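Local coordinates for protein shikimate dehydrogenase (NADP(+)) (Thermotoga maritima, PDB 3U62) that probably catalyses the reversible NADPH-linked reduction of 3-dehydroshikimate to shikimate, a step on the route to chorismate and the aromatic amino acids, at residues 109-114 and 169-174; 123-128 and 148-153; 136-141 and 155-160; 163-168 and 186-191. All coordinates share one frame; numbering follows the deposited sequence.

Contact 1 of 4, residues 109-114 and 169-174; sequences EPVVVV and SLFNTT
Val114 O is gripped twice by Thr173. The hydroxyl OG1 of Thr173 donates to Val114 O over 2.6 Å, tilted out of the carbonyl plane, while Thr173 N donates in that plane from 3.0 Å. OG1 can reach because it stands between the backbone N and the carbonyl carbon of Thr173 (chi1 74°), which turns the methyl CG2 onto Val113 CG1. An alanine here would keep the backbone N-H bond but would probably leave Val114 O without its hydroxyl donor and open a gap beside Val113 CG1, where CG2 had packed. Behind this clasp, strands 111-114 and 169-172 run parallel, paired residue for residue at the centre of the parallel Rossmann sheet. Val114 N meets Phe171 O at 2.7 Å, an almost straight bond (174°), and Phe171 N donates to Val112 O at 2.8 Å. On one face of the pair, Val111 CG1 comes obliquely to the Phe171 ring, 3.6 Å from CD1 and equally near CE1. Leu127 and Val123 of helix 118-129 lie against Val111 and Phe171 on that face. On the other face, Leu170 CD1 wedges between Val112 CG1 and Val114 CG2, each 3.7 Å away, with Leu160 covering both valines. Ser169 turns its OG to Lys108 O, outside the strand pair.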
loop_
_atom_site.group_PDB
_atom_site.type_symbol
_atom_site.label_atom_id
_atom_site.label_comp_id
_atom_site.label_asym_id
_atom_site.label_seq_id
_atom_site.Cartn_x
_atom_site.Cartn_y
_atom_site.Cartn_z
ATOM N N GLU A 109 18.299 -8.311 5.177
ATOM C CA GLU A 109 18.820 -6.990 4.837
ATOM C C GLU A 109 20.131 -7.090 4.063
ATOM O O GLU A 109 20.828 -8.103 4.164
ATOM C CB GLU A 109 19.049 -6.177 6.109
ATOM C CG GLU A 109 17.792 -5.906 6.906
ATOM C CD GLU A 109 18.087 -5.262 8.243
ATOM O OE1 GLU A 109 17.539 -5.737 9.261
ATOM O OE2 GLU A 109 18.865 -4.284 8.287
ATOM N N PRO A 110 20.489 -6.039 3.294
ATOM C CA PRO A 110 19.787 -4.763 3.086
ATOM C C PRO A 110 18.466 -4.902 2.337
ATOM O O PRO A 110 18.274 -5.852 1.574
ATOM C CB PRO A 110 20.776 -3.955 2.239
ATOM C CG PRO A 110 22.100 -4.586 2.501
ATOM C CD PRO A 110 21.800 -6.037 2.625
ATOM N N VAL A 111 17.573 -3.943 2.566
ATOM C CA VAL A 111 16.267 -3.913 1.921
ATOM C C VAL A 111 16.184 -2.713 0.982
ATOM O O VAL A 111 16.453 -1.579 1.388
ATOM C CB VAL A 111 15.124 -3.835 2.964
ATOM C CG1 VAL A 111 13.767 -3.832 2.278
ATOM C CG2 VAL A 111 15.214 -4.992 3.950
ATOM N N VAL A 112 15.818 -2.970 -0.271
ATOM C CA VAL A 112 15.587 -1.906 -1.246
ATOM C C VAL A 112 14.084 -1.638 -1.359
ATOM O O VAL A 112 13.287 -2.564 -1.534
ATOM C CB VAL A 112 16.178 -2.252 -2.643
ATOM C CG1 VAL A 112 15.814 -1.189 -3.673
ATOM C CG2 VAL A 112 17.690 -2.387 -2.559
ATOM N N VAL A 113 13.717 -0.365 -1.243
ATOM C CA VAL A 113 12.337 0.077 -1.417
ATOM C C VAL A 113 12.275 0.979 -2.648
ATOM O O VAL A 113 12.922 2.027 -2.688
ATOM C CB VAL A 113 11.819 0.835 -0.166
ATOM C CG1 VAL A 113 10.400 1.349 -0.388
ATOM C CG2 VAL A 113 11.872 -0.058 1.069
ATOM N N VAL A 114 11.509 0.561 -3.654
ATOM C CA VAL A 114 11.357 1.343 -4.882
ATOM C C VAL A 114 10.164 2.283 -4.746
ATOM O O VAL A 114 9.035 1.840 -4.520
ATOM C CB VAL A 114 11.195 0.449 -6.139
ATOM C CG1 VAL A 114 11.228 1.292 -7.411
ATOM C CG2 VAL A 114 12.278 -0.614 -6.187
ATOM N N SER A 169 16.482 -8.083 0.083
ATOM C CA SER A 169 15.039 -7.926 -0.110
ATOM C C SER A 169 14.721 -6.731 -0.999
ATOM O O SER A 169 15.395 -5.700 -0.933
ATOM C CB SER A 169 14.320 -7.780 1.233
ATOM O OG SER A 169 14.525 -8.922 2.051
ATOM N N LEU A 170 13.688 -6.881 -1.826
ATOM C CA LEU A 170 13.238 -5.819 -2.721
ATOM C C LEU A 170 11.730 -5.601 -2.606
ATOM O O LEU A 170 10.946 -6.548 -2.699
ATOM C CB LEU A 170 13.614 -6.143 -4.173
ATOM C CG LEU A 170 13.119 -5.217 -5.291
ATOM C CD1 LEU A 170 13.777 -3.847 -5.210
ATOM C CD2 LEU A 170 13.363 -5.841 -6.651
ATOM N N PHE A 171 11.342 -4.344 -2.401
ATOM C CA PHE A 171 9.941 -3.936 -2.358
ATOM C C PHE A 171 9.665 -2.950 -3.487
ATOM O O PHE A 171 10.306 -1.895 -3.556
ATOM C CB PHE A 171 9.614 -3.242 -1.027
ATOM C CG PHE A 171 9.534 -4.168 0.160
ATOM C CD1 PHE A 171 10.686 -4.717 0.715
ATOM C CD2 PHE A 171 8.306 -4.455 0.749
ATOM C CE1 PHE A 171 10.615 -5.562 1.821
ATOM C CE2 PHE A 171 8.227 -5.301 1.857
ATOM C CZ PHE A 171 9.384 -5.854 2.392
ATOM N N ASN A 172 8.729 -3.282 -4.374
ATOM C CA ASN A 172 8.183 -2.274 -5.276
ATOM C C ASN A 172 6.949 -1.647 -4.651
ATOM O O ASN A 172 6.001 -2.354 -4.298
ATOM C CB ASN A 172 7.824 -2.836 -6.652
ATOM C CG ASN A 172 7.072 -1.823 -7.511
ATOM O OD1 ASN A 172 5.947 -2.067 -7.949
ATOM N ND2 ASN A 172 7.686 -0.662 -7.734
ATOM N N THR A 173 6.962 -0.324 -4.516
ATOM C CA THR A 173 5.823 0.402 -3.951
ATOM C C THR A 173 5.212 1.381 -4.959
ATOM O O THR A 173 4.258 2.100 -4.642
ATOM C CB THR A 173 6.189 1.153 -2.648
ATOM O OG1 THR A 173 6.975 2.311 -2.961
ATOM C CG2 THR A 173 6.966 0.251 -1.691
ATOM N N THR A 174 5.764 1.398 -6.171
ATOM C CA THR A 174 5.297 2.283 -7.238
ATOM C C THR A 174 4.185 1.627 -8.051
ATOM O O THR A 174 3.832 0.465 -7.823
ATOM C CB THR A 174 6.441 2.667 -8.211
ATOM O OG1 THR A 174 6.812 1.524 -8.995
ATOM C CG2 THR A 174 7.659 3.184 -7.459
#

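Contact 2 of 4, residues 123-128 and 148-153; sequences VIYALL and LDFPVK
Phe150 reaches from its loop toward helix 118-129 and meets Ile124 with its first atoms and ring face, then Leu128 and Tyr125 with the ring rim. Its CB lies 3.7 Å from Ile124 CG2, and the next atom, CG, approaches the same methyl to 3.6 Å. Chi1 (-68°) sets CG anti to the carbonyl carbon, beside the backbone N; Ile124 CG2 stands over one face of the Phe150 ring, 4.0 Å from its centroid, a CH-pi contact. Farther out, Phe150 CD2 touches Leu128 CD1 at 3.6 Å. Beyond it, CE2 comes to the edge of the Tyr125 ring near CD1, a looser meeting at 4.2 Å. A serine in place of Phe150 would probably leave the Ile124 methyl without its aromatic cover and open a gap beside Leu128 and Tyr125. Pro151, at the centre of an inverse gamma turn, continues the patch, its ring tip to tip with Leu128, CD to CD1 at 4.0 Å. Ile124 has two further neighbours: CG2 also packs on Val152 CG1 at 3.9 Å, and its CD1 meets Leu148 CD2, the two side chains crossing at about a right angle. Leu148 in turn touches Ala116 of the probable NADP-binding loop. The contact is entirely apolar. It packs the helix that follows the glycine-rich turn of a Rossmann fold against the loop leading into edge strand 153-156.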
loop_
_atom_site.group_PDB
_atom_site.type_symbol
_atom_site.label_atom_id
_atom_site.label_comp_id
_atom_site.label_asym_id
_atom_site.label_seq_id
_atom_site.Cartn_x
_atom_site.Cartn_y
_atom_site.Cartn_z
ATOM N N VAL A 123 5.585 1.299 3.862
ATOM C CA VAL A 123 6.478 0.140 3.842
ATOM C C VAL A 123 7.702 0.379 4.732
ATOM O O VAL A 123 8.062 -0.489 5.531
ATOM C CB VAL A 123 6.895 -0.238 2.392
ATOM C CG1 VAL A 123 8.079 -1.200 2.382
ATOM C CG2 VAL A 123 5.715 -0.845 1.644
ATOM N N ILE A 124 8.317 1.555 4.605
ATOM C CA ILE A 124 9.475 1.919 5.426
ATOM C C ILE A 124 9.123 1.896 6.917
ATOM O O ILE A 124 9.867 1.331 7.723
ATOM C CB ILE A 124 10.071 3.295 5.026
ATOM C CG1 ILE A 124 10.591 3.256 3.584
ATOM C CG2 ILE A 124 11.205 3.695 5.979
ATOM C CD1 ILE A 124 10.671 4.625 2.917
ATOM N N TYR A 125 7.986 2.496 7.270
ATOM C CA TYR A 125 7.500 2.495 8.650
ATOM C C TYR A 125 7.332 1.067 9.164
ATOM O O TYR A 125 7.760 0.751 10.276
ATOM C CB TYR A 125 6.180 3.263 8.764
ATOM C CG TYR A 125 5.681 3.442 10.184
ATOM C CD1 TYR A 125 6.060 4.550 10.941
ATOM C CD2 TYR A 125 4.822 2.509 10.766
ATOM C CE1 TYR A 125 5.602 4.721 12.245
ATOM C CE2 TYR A 125 4.360 2.668 12.067
ATOM C CZ TYR A 125 4.752 3.774 12.801
ATOM O OH TYR A 125 4.297 3.936 14.088
ATOM N N ALA A 126 6.719 0.214 8.344
ATOM C CA ALA A 126 6.516 -1.192 8.687
ATOM C C ALA A 126 7.842 -1.915 8.922
ATOM O O ALA A 126 7.989 -2.640 9.912
ATOM C CB ALA A 126 5.713 -1.887 7.601
ATOM N N LEU A 127 8.799 -1.710 8.017
ATOM C CA LEU A 127 10.122 -2.325 8.123
ATOM C C LEU A 127 10.848 -1.901 9.396
ATOM O O LEU A 127 11.445 -2.734 10.080
ATOM C CB LEU A 127 10.976 -1.997 6.893
ATOM C CG LEU A 127 10.573 -2.609 5.548
ATOM C CD1 LEU A 127 11.267 -1.883 4.404
ATOM C CD2 LEU A 127 10.857 -4.107 5.491
ATOM N N LEU A 128 10.784 -0.608 9.712
ATOM C CA LEU A 128 11.397 -0.083 10.928
ATOM C C LEU A 128 10.745 -0.645 12.190
ATOM O O LEU A 128 11.431 -0.876 13.194
ATOM C CB LEU A 128 11.367 1.448 10.938
ATOM C CG LEU A 128 12.293 2.161 9.946
ATOM C CD1 LEU A 128 11.930 3.630 9.847
ATOM C CD2 LEU A 128 13.765 1.999 10.319
ATOM N N LEU A 148 11.007 12.508 2.466
ATOM C CA LEU A 148 11.471 11.384 3.280
ATOM C C LEU A 148 12.298 11.860 4.465
ATOM O O LEU A 148 13.355 12.479 4.289
ATOM C CB LEU A 148 12.298 10.406 2.440
ATOM C CG LEU A 148 11.593 9.549 1.384
ATOM C CD1 LEU A 148 12.640 8.832 0.534
ATOM C CD2 LEU A 148 10.641 8.541 2.023
ATOM N N ASP A 149 11.813 11.567 5.669
ATOM C CA ASP A 149 12.527 11.918 6.897
ATOM C C ASP A 149 13.074 10.691 7.625
ATOM O O ASP A 149 13.800 10.821 8.615
ATOM C CB ASP A 149 11.621 12.725 7.832
ATOM C CG ASP A 149 11.258 14.086 7.266
ATOM O OD1 ASP A 149 12.068 14.670 6.512
ATOM O OD2 ASP A 149 10.156 14.583 7.588
ATOM N N PHE A 150 12.726 9.508 7.125
ATOM C CA PHE A 150 13.151 8.239 7.714
ATOM C C PHE A 150 14.664 8.021 7.591
ATOM O O PHE A 150 15.296 8.577 6.691
ATOM C CB PHE A 150 12.413 7.078 7.043
ATOM C CG PHE A 150 10.940 7.033 7.342
ATOM C CD1 PHE A 150 10.011 7.345 6.355
ATOM C CD2 PHE A 150 10.480 6.671 8.605
ATOM C CE1 PHE A 150 8.643 7.301 6.622
ATOM C CE2 PHE A 150 9.115 6.624 8.882
ATOM C CZ PHE A 150 8.194 6.939 7.889
ATOM N N PRO A 151 15.247 7.206 8.498
ATOM C CA PRO A 151 16.681 6.904 8.452
ATOM C C PRO A 151 17.014 5.902 7.343
ATOM O O PRO A 151 17.296 4.729 7.610
ATOM C CB PRO A 151 16.963 6.321 9.841
ATOM C CG PRO A 151 15.670 5.738 10.276
ATOM C CD PRO A 151 14.588 6.578 9.661
ATOM N N VAL A 152 16.969 6.386 6.106
ATOM C CA VAL A 152 17.208 5.566 4.924
ATOM C C VAL A 152 18.303 6.191 4.064
ATOM O O VAL A 152 18.632 7.369 4.225
ATOM C CB VAL A 152 15.913 5.399 4.072
ATOM C CG1 VAL A 152 14.832 4.661 4.856
ATOM C CG2 VAL A 152 15.393 6.756 3.579
ATOM N N LYS A 153 18.875 5.398 3.161
ATOM C CA LYS A 153 19.722 5.940 2.105
ATOM C C LYS A 153 18.865 6.099 0.856
ATOM O O LYS A 153 17.946 5.307 0.627
ATOM C CB LYS A 153 20.923 5.031 1.839
ATOM C CG LYS A 153 21.908 4.974 2.998
ATOM C CD LYS A 153 23.143 4.168 2.652
ATOM C CE LYS A 153 24.131 4.158 3.812
ATOM N NZ LYS A 153 25.398 3.455 3.468
#

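Contact 3 of 4, residues 136-141 and 155-160; sequences WVVNRT and FSLDQL. With SO4 (sulfate ion), chain E; SO4 (sulfate ion), chain D.
Trp136 and Phe155 both carry CG anti to the carbonyl carbon (chi1 -55° and -56°), and from neighbouring parallel strands their rings meet edge-to-face. The edge of Phe155 points at the face of the indole five-membered ring, centroids 5.7 Å apart and planes at 77°. Its CE1 touches Trp136 CB at 3.7 Å. Two backbone bonds secure the strands: Phe155 N donates to Val137 O at 2.7 Å, and Asn139 N to Phe155 O at 3.1 Å. Val138 fills the corner where the chain turns into the 3-10 segment 157-159, its CG1 3.9 Å from Leu160 CD1. A water accepts from Leu157 N and donates to Asn139 O, bridging the two segments where they part. Arg140 lays its CG beside Leu157 CD2, and a bend at chi3 accompanies the return of its guanidinium to a sulfate, probably from the crystallisation liquor. NE donates to O3 of that ion at 2.9 Å, nearly straight and in the guanidinium plane, while NH2 also binds a second sulfate. O3 also takes the backbone N-H of Arg140. O2 of the first ion is gripped by Asn139 ND2 (2.9 Å) and by Thr141 N and OG1; Ala116 N binds this sulfate too. Asn139, Arg140 and Thr141 are predicted to bind NADP(+), so this cluster of N-H and O-H donors around an anion, with one cationic side chain, is consistent with a cofactor-phosphate seat.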
loop_
_atom_site.group_PDB
_atom_site.type_symbol
_atom_site.label_atom_id
_atom_site.label_comp_id
_atom_site.label_asym_id
_atom_site.label_seq_id
_atom_site.Cartn_x
_atom_site.Cartn_y
_atom_site.Cartn_z
ATOM N N TRP A 136 17.359 0.988 1.796
ATOM C CA TRP A 136 17.782 1.814 0.674
ATOM C C TRP A 136 16.588 2.137 -0.210
ATOM O O TRP A 136 15.989 1.245 -0.815
ATOM C CB TRP A 136 18.856 1.104 -0.155
ATOM C CG TRP A 136 20.066 0.653 0.616
ATOM C CD1 TRP A 136 20.529 1.162 1.800
ATOM C CD2 TRP A 136 20.990 -0.376 0.237
ATOM N NE1 TRP A 136 21.667 0.501 2.189
ATOM C CE2 TRP A 136 21.976 -0.446 1.248
ATOM C CE3 TRP A 136 21.077 -1.251 -0.856
ATOM C CZ2 TRP A 136 23.038 -1.354 1.198
ATOM C CZ3 TRP A 136 22.133 -2.156 -0.904
ATOM C CH2 TRP A 136 23.100 -2.198 0.117
ATOM N N VAL A 137 16.243 3.416 -0.275
ATOM C CA VAL A 137 15.150 3.878 -1.118
ATOM C C VAL A 137 15.687 4.237 -2.499
ATOM O O VAL A 137 16.686 4.947 -2.623
ATOM C CB VAL A 137 14.412 5.086 -0.488
ATOM C CG1 VAL A 137 13.374 5.663 -1.446
ATOM C CG2 VAL A 137 13.754 4.684 0.823
ATOM N N VAL A 138 15.027 3.720 -3.532
ATOM C CA VAL A 138 15.345 4.057 -4.913
ATOM C C VAL A 138 14.093 4.669 -5.528
ATOM O O VAL A 138 13.076 3.989 -5.679
ATOM C CB VAL A 138 15.789 2.811 -5.718
ATOM C CG1 VAL A 138 16.119 3.182 -7.154
ATOM C CG2 VAL A 138 16.987 2.149 -5.060
ATOM N N ASN A 139 14.155 5.954 -5.864
ATOM C CA ASN A 139 12.973 6.643 -6.378
ATOM C C ASN A 139 13.232 7.552 -7.583
ATOM O O ASN A 139 14.375 7.725 -8.015
ATOM C CB ASN A 139 12.244 7.391 -5.253
ATOM C CG ASN A 139 12.845 8.754 -4.963
ATOM O OD1 ASN A 139 14.046 8.886 -4.722
ATOM N ND2 ASN A 139 12.002 9.781 -4.980
ATOM N N ARG A 140 12.154 8.130 -8.106
ATOM C CA ARG A 140 12.193 8.857 -9.370
ATOM C C ARG A 140 12.173 10.375 -9.213
ATOM O O ARG A 140 12.893 11.077 -9.929
ATOM C CB ARG A 140 11.034 8.413 -10.270
ATOM C CG ARG A 140 11.108 6.954 -10.709
ATOM C CD ARG A 140 9.758 6.441 -11.199
ATOM N NE ARG A 140 8.754 6.431 -10.133
ATOM C CZ ARG A 140 7.477 6.086 -10.297
ATOM N NH1 ARG A 140 7.025 5.715 -11.488
ATOM N NH2 ARG A 140 6.648 6.114 -9.261
ATOM N N THR A 141 11.371 10.880 -8.277
ATOM C CA THR A 141 11.135 12.324 -8.175
ATOM C C THR A 141 11.864 12.977 -7.005
ATOM O O THR A 141 11.941 12.409 -5.908
ATOM C CB THR A 141 9.624 12.661 -8.081
ATOM O OG1 THR A 141 9.098 12.190 -6.834
ATOM C CG2 THR A 141 8.844 12.017 -9.219
ATOM N N PHE A 155 18.632 6.709 -3.392
ATOM C CA PHE A 155 19.286 6.547 -4.687
ATOM C C PHE A 155 18.301 6.846 -5.814
ATOM O O PHE A 155 17.085 6.786 -5.614
ATOM C CB PHE A 155 19.819 5.117 -4.835
ATOM C CG PHE A 155 20.761 4.699 -3.740
ATOM C CD1 PHE A 155 20.301 3.962 -2.652
ATOM C CD2 PHE A 155 22.109 5.042 -3.795
ATOM C CE1 PHE A 155 21.168 3.575 -1.634
ATOM C CE2 PHE A 155 22.984 4.661 -2.783
ATOM C CZ PHE A 155 22.513 3.923 -1.700
ATOM N N SER A 156 18.826 7.171 -6.992
ATOM C CA SER A 156 17.993 7.389 -8.175
ATOM C C SER A 156 17.747 6.072 -8.912
ATOM O O SER A 156 18.465 5.092 -8.697
ATOM C CB SER A 156 18.625 8.434 -9.096
ATOM O OG SER A 156 20.004 8.171 -9.303
ATOM N N LEU A 157 16.736 6.054 -9.781
ATOM C CA LEU A 157 16.292 4.819 -10.439
ATOM C C LEU A 157 17.342 4.182 -11.356
ATOM O O LEU A 157 17.309 2.965 -11.583
ATOM C CB LEU A 157 14.978 5.046 -11.199
ATOM C CG LEU A 157 14.127 3.817 -11.541
ATOM C CD1 LEU A 157 13.442 3.232 -10.310
ATOM C CD2 LEU A 157 13.104 4.151 -12.617
ATOM N N ASP A 158 18.268 4.992 -11.873
ATOM C CA ASP A 158 19.373 4.462 -12.684
ATOM C C ASP A 158 20.338 3.608 -11.854
ATOM O O ASP A 158 21.110 2.820 -12.405
ATOM C CB ASP A 158 20.137 5.595 -13.372
ATOM C CG ASP A 158 20.659 6.627 -12.392
ATOM O OD1 ASP A 158 19.835 7.358 -11.809
ATOM O OD2 ASP A 158 21.892 6.712 -12.215
ATOM N N GLN A 159 20.281 3.769 -10.533
ATOM C CA GLN A 159 21.138 3.017 -9.620
ATOM C C GLN A 159 20.475 1.732 -9.126
ATOM O O GLN A 159 21.108 0.945 -8.415
ATOM C CB GLN A 159 21.541 3.887 -8.424
ATOM C CG GLN A 159 22.325 5.137 -8.789
ATOM C CD GLN A 159 22.637 5.997 -7.581
ATOM O OE1 GLN A 159 21.758 6.661 -7.031
ATOM N NE2 GLN A 159 23.900 6.000 -7.171
ATOM N N LEU A 160 19.215 1.516 -9.508
ATOM C CA LEU A 160 18.434 0.374 -9.014
ATOM C C LEU A 160 19.138 -0.966 -9.217
ATOM O O LEU A 160 19.252 -1.761 -8.283
ATOM C CB LEU A 160 17.031 0.336 -9.638
ATOM C CG LEU A 160 16.098 -0.787 -9.159
ATOM C CD1 LEU A 160 15.754 -0.617 -7.679
ATOM C CD2 LEU A 160 14.825 -0.815 -9.989
HETATM S S SO4 E . 8.715 8.154 -6.860
HETATM O O1 SO4 E . 7.806 8.611 -7.907
HETATM O O2 SO4 E . 9.548 9.272 -6.416
HETATM O O3 SO4 E . 9.572 7.097 -7.388
HETATM O O4 SO4 E . 7.943 7.636 -5.733
HETATM S S SO4 D . 2.854 5.845 -8.132
HETATM O O1 SO4 D . 2.016 6.674 -8.997
HETATM O O2 SO4 D . 3.460 6.672 -7.088
HETATM O O3 SO4 D . 3.908 5.221 -8.928
HETATM O O4 SO4 D . 2.036 4.810 -7.507
HETATM O O HOH W 1 15.463 8.327 -10.483
#

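Contact 4 of 4, residues 163-168 and 186-191; sequences VVKKAK and SDDSLK
Two helices of the Rossmann domain, 160-165 and 187-190, lie next to each other over strand 169-172, and Lys165 of the first meets Asp188 and Ser189 of the second. The outer half of the contact is ionic. Lys165 starts with CG anti to its backbone N, and chi2 (68°) bends the chain at CD; beyond it the side chain crosses that of Asp188 obliquely, Lys165 CE 3.4 Å from Asp188 OD1. Lys165 NZ is 3.1 Å from both Asp188 OD1 and OD2, well out of the carboxylate plane, a salt bridge made of two weak hydrogen bonds. Asp188 OD2 has a second, longer partner in Lys191 NZ at 3.4 Å, also weak, so one carboxylate stands between Lys165 NZ and Lys191 NZ, 4.9 Å apart; its charge probably offsets their repulsion. The inner half is made of van der Waals contacts. Val164 CG1 rests against Ser189 O at 3.5 Å, and Ser189 OG lies 3.6 Å from Lys165 CB. That hydroxyl hydrogen-bonds to Asp161 OD2, which also holds Ser186 OG. Ser186 is the N-cap of helix 187-190, its OG accepting from Ser189 N at 3.2 Å, so an aspartate of one helix anchors the cap of the other. A water lies within bonding distance of both Val164 O and Ser189 O, 2.8 Å from the latter. Val164 and Leu190 reach Leu170 of the strand below. The pair belongs to two successive beta-alpha-beta crossovers, the one into strand 169-172 linking the two halves of the Rossmann sheet, the next extending its second half.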
loop_
_atom_site.group_PDB
_atom_site.type_symbol
_atom_site.label_atom_id
_atom_site.label_comp_id
_atom_site.label_asym_id
_atom_site.label_seq_id
_atom_site.Cartn_x
_atom_site.Cartn_y
_atom_site.Cartn_z
ATOM N N VAL A 163 22.204 -1.368 -6.892
ATOM C CA VAL A 163 21.878 -1.427 -5.464
ATOM C C VAL A 163 21.174 -2.730 -5.073
ATOM O O VAL A 163 21.404 -3.254 -3.978
ATOM C CB VAL A 163 21.083 -0.182 -4.953
ATOM C CG1 VAL A 163 21.892 1.100 -5.148
ATOM C CG2 VAL A 163 19.719 -0.075 -5.618
ATOM N N VAL A 164 20.331 -3.251 -5.966
ATOM C CA VAL A 164 19.629 -4.516 -5.722
ATOM C C VAL A 164 20.618 -5.686 -5.648
ATOM O O VAL A 164 20.425 -6.620 -4.863
ATOM C CB VAL A 164 18.515 -4.780 -6.776
ATOM C CG1 VAL A 164 17.971 -6.203 -6.674
ATOM C CG2 VAL A 164 17.380 -3.782 -6.608
ATOM N N LYS A 165 21.681 -5.615 -6.448
ATOM C CA LYS A 165 22.750 -6.615 -6.431
ATOM C C LYS A 165 23.362 -6.789 -5.032
ATOM O O LYS A 165 23.781 -7.889 -4.665
ATOM C CB LYS A 165 23.831 -6.246 -7.456
ATOM C CG LYS A 165 25.010 -7.215 -7.558
ATOM C CD LYS A 165 24.603 -8.565 -8.136
ATOM C CE LYS A 165 25.782 -9.522 -8.165
ATOM N NZ LYS A 165 25.398 -10.868 -8.674
ATOM N N LYS A 166 23.393 -5.702 -4.259
ATOM C CA LYS A 166 23.980 -5.699 -2.914
ATOM C C LYS A 166 22.949 -5.924 -1.799
ATOM O O LYS A 166 23.285 -5.871 -0.612
ATOM C CB LYS A 166 24.737 -4.386 -2.671
ATOM C CG LYS A 166 25.969 -4.195 -3.548
ATOM C CD LYS A 166 26.745 -2.930 -3.180
ATOM C CE LYS A 166 28.050 -2.872 -4.011
ATOM N NZ LYS A 166 28.887 -1.693 -3.649
ATOM N N ALA A 167 21.703 -6.186 -2.190
ATOM C CA ALA A 167 20.597 -6.311 -1.241
ATOM C C ALA A 167 20.070 -7.740 -1.129
ATOM O O ALA A 167 20.422 -8.609 -1.931
ATOM C CB ALA A 167 19.474 -5.361 -1.622
ATOM N N LYS A 168 19.222 -7.969 -0.128
ATOM C CA LYS A 168 18.609 -9.279 0.089
ATOM C C LYS A 168 17.087 -9.261 -0.052
ATOM O O LYS A 168 16.474 -10.306 -0.280
ATOM C CB LYS A 168 19.016 -9.851 1.451
ATOM C CG LYS A 168 20.481 -10.250 1.539
ATOM C CD LYS A 168 20.743 -11.152 2.730
ATOM C CE LYS A 168 22.213 -11.522 2.824
ATOM N NZ LYS A 168 22.461 -12.550 3.875
ATOM N N SER A 186 18.316 -6.221 -13.301
ATOM C CA SER A 186 18.732 -7.412 -14.039
ATOM C C SER A 186 18.400 -8.715 -13.318
ATOM O O SER A 186 18.147 -8.720 -12.110
ATOM C CB SER A 186 20.238 -7.358 -14.314
ATOM O OG SER A 186 20.979 -7.289 -13.085
ATOM N N ASP A 187 18.412 -9.812 -14.075
ATOM C CA ASP A 187 18.290 -11.159 -13.515
ATOM C C ASP A 187 19.396 -11.421 -12.499
ATOM O O ASP A 187 19.143 -11.977 -11.429
ATOM C CB ASP A 187 18.366 -12.211 -14.625
ATOM C CG ASP A 187 17.115 -12.257 -15.484
ATOM O OD1 ASP A 187 16.222 -11.399 -15.310
ATOM O OD2 ASP A 187 17.024 -13.162 -16.341
ATOM N N ASP A 188 20.618 -11.014 -12.848
ATOM C CA ASP A 188 21.785 -11.167 -11.978
ATOM C C ASP A 188 21.583 -10.505 -10.614
ATOM O O ASP A 188 21.972 -11.064 -9.586
ATOM C CB ASP A 188 23.035 -10.600 -12.659
ATOM C CG ASP A 188 24.282 -10.728 -11.799
ATOM O OD1 ASP A 188 24.877 -9.684 -11.456
ATOM O OD2 ASP A 188 24.666 -11.869 -11.461
ATOM N N SER A 189 20.979 -9.318 -10.613
ATOM C CA SER A 189 20.714 -8.584 -9.376
ATOM C C SER A 189 19.559 -9.187 -8.574
ATOM O O SER A 189 19.596 -9.200 -7.341
ATOM C CB SER A 189 20.441 -7.107 -9.674
ATOM O OG SER A 189 21.565 -6.493 -10.290
ATOM N N LEU A 190 18.546 -9.690 -9.279
ATOM C CA LEU A 190 17.364 -10.267 -8.640
ATOM C C LEU A 190 17.590 -11.669 -8.079
ATOM O O LEU A 190 17.014 -12.020 -7.047
ATOM C CB LEU A 190 16.187 -10.316 -9.621
ATOM C CG LEU A 190 15.528 -9.016 -10.092
ATOM C CD1 LEU A 190 14.633 -9.287 -11.290
ATOM C CD2 LEU A 190 14.733 -8.359 -8.973
ATOM N N LYS A 191 18.419 -12.458 -8.759
ATOM C CA LYS A 191 18.491 -13.911 -8.530
ATOM C C LYS A 191 18.759 -14.343 -7.090
ATOM O O LYS A 191 18.214 -15.351 -6.635
ATOM C CB LYS A 191 19.504 -14.571 -9.480
ATOM C CG LYS A 191 20.963 -14.225 -9.198
ATOM C CD LYS A 191 21.904 -14.894 -10.182
ATOM C CE LYS A 191 23.354 -14.588 -9.833
ATOM N NZ LYS A 191 24.303 -15.149 -10.838
HETATM O O HOH W 2 20.657 -9.555 -4.729
#

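Contacts 1 and 3 are parts of one parallel sheet, their centres 10 Å apart, stitched where Val111 O meets Trp136 N at 2.8 Å. Contact 2 packs a helix on one side of it, Val123 CG1 lying 3.6 Å from Phe171 CD2. Contact 4 belongs to the other side, where Val163 CG2 meets Val138 CG2 at 3.6 Å; contacts 2 and 4 do not touch, their nearest atoms about 8 Å apart. The predicted NADP site gathers at the C-terminal ends of the central strands: Thr174 CG2 of contact 1 lies 3.6 Å from Arg140 NH2 of contact 3, which holds the sulfates.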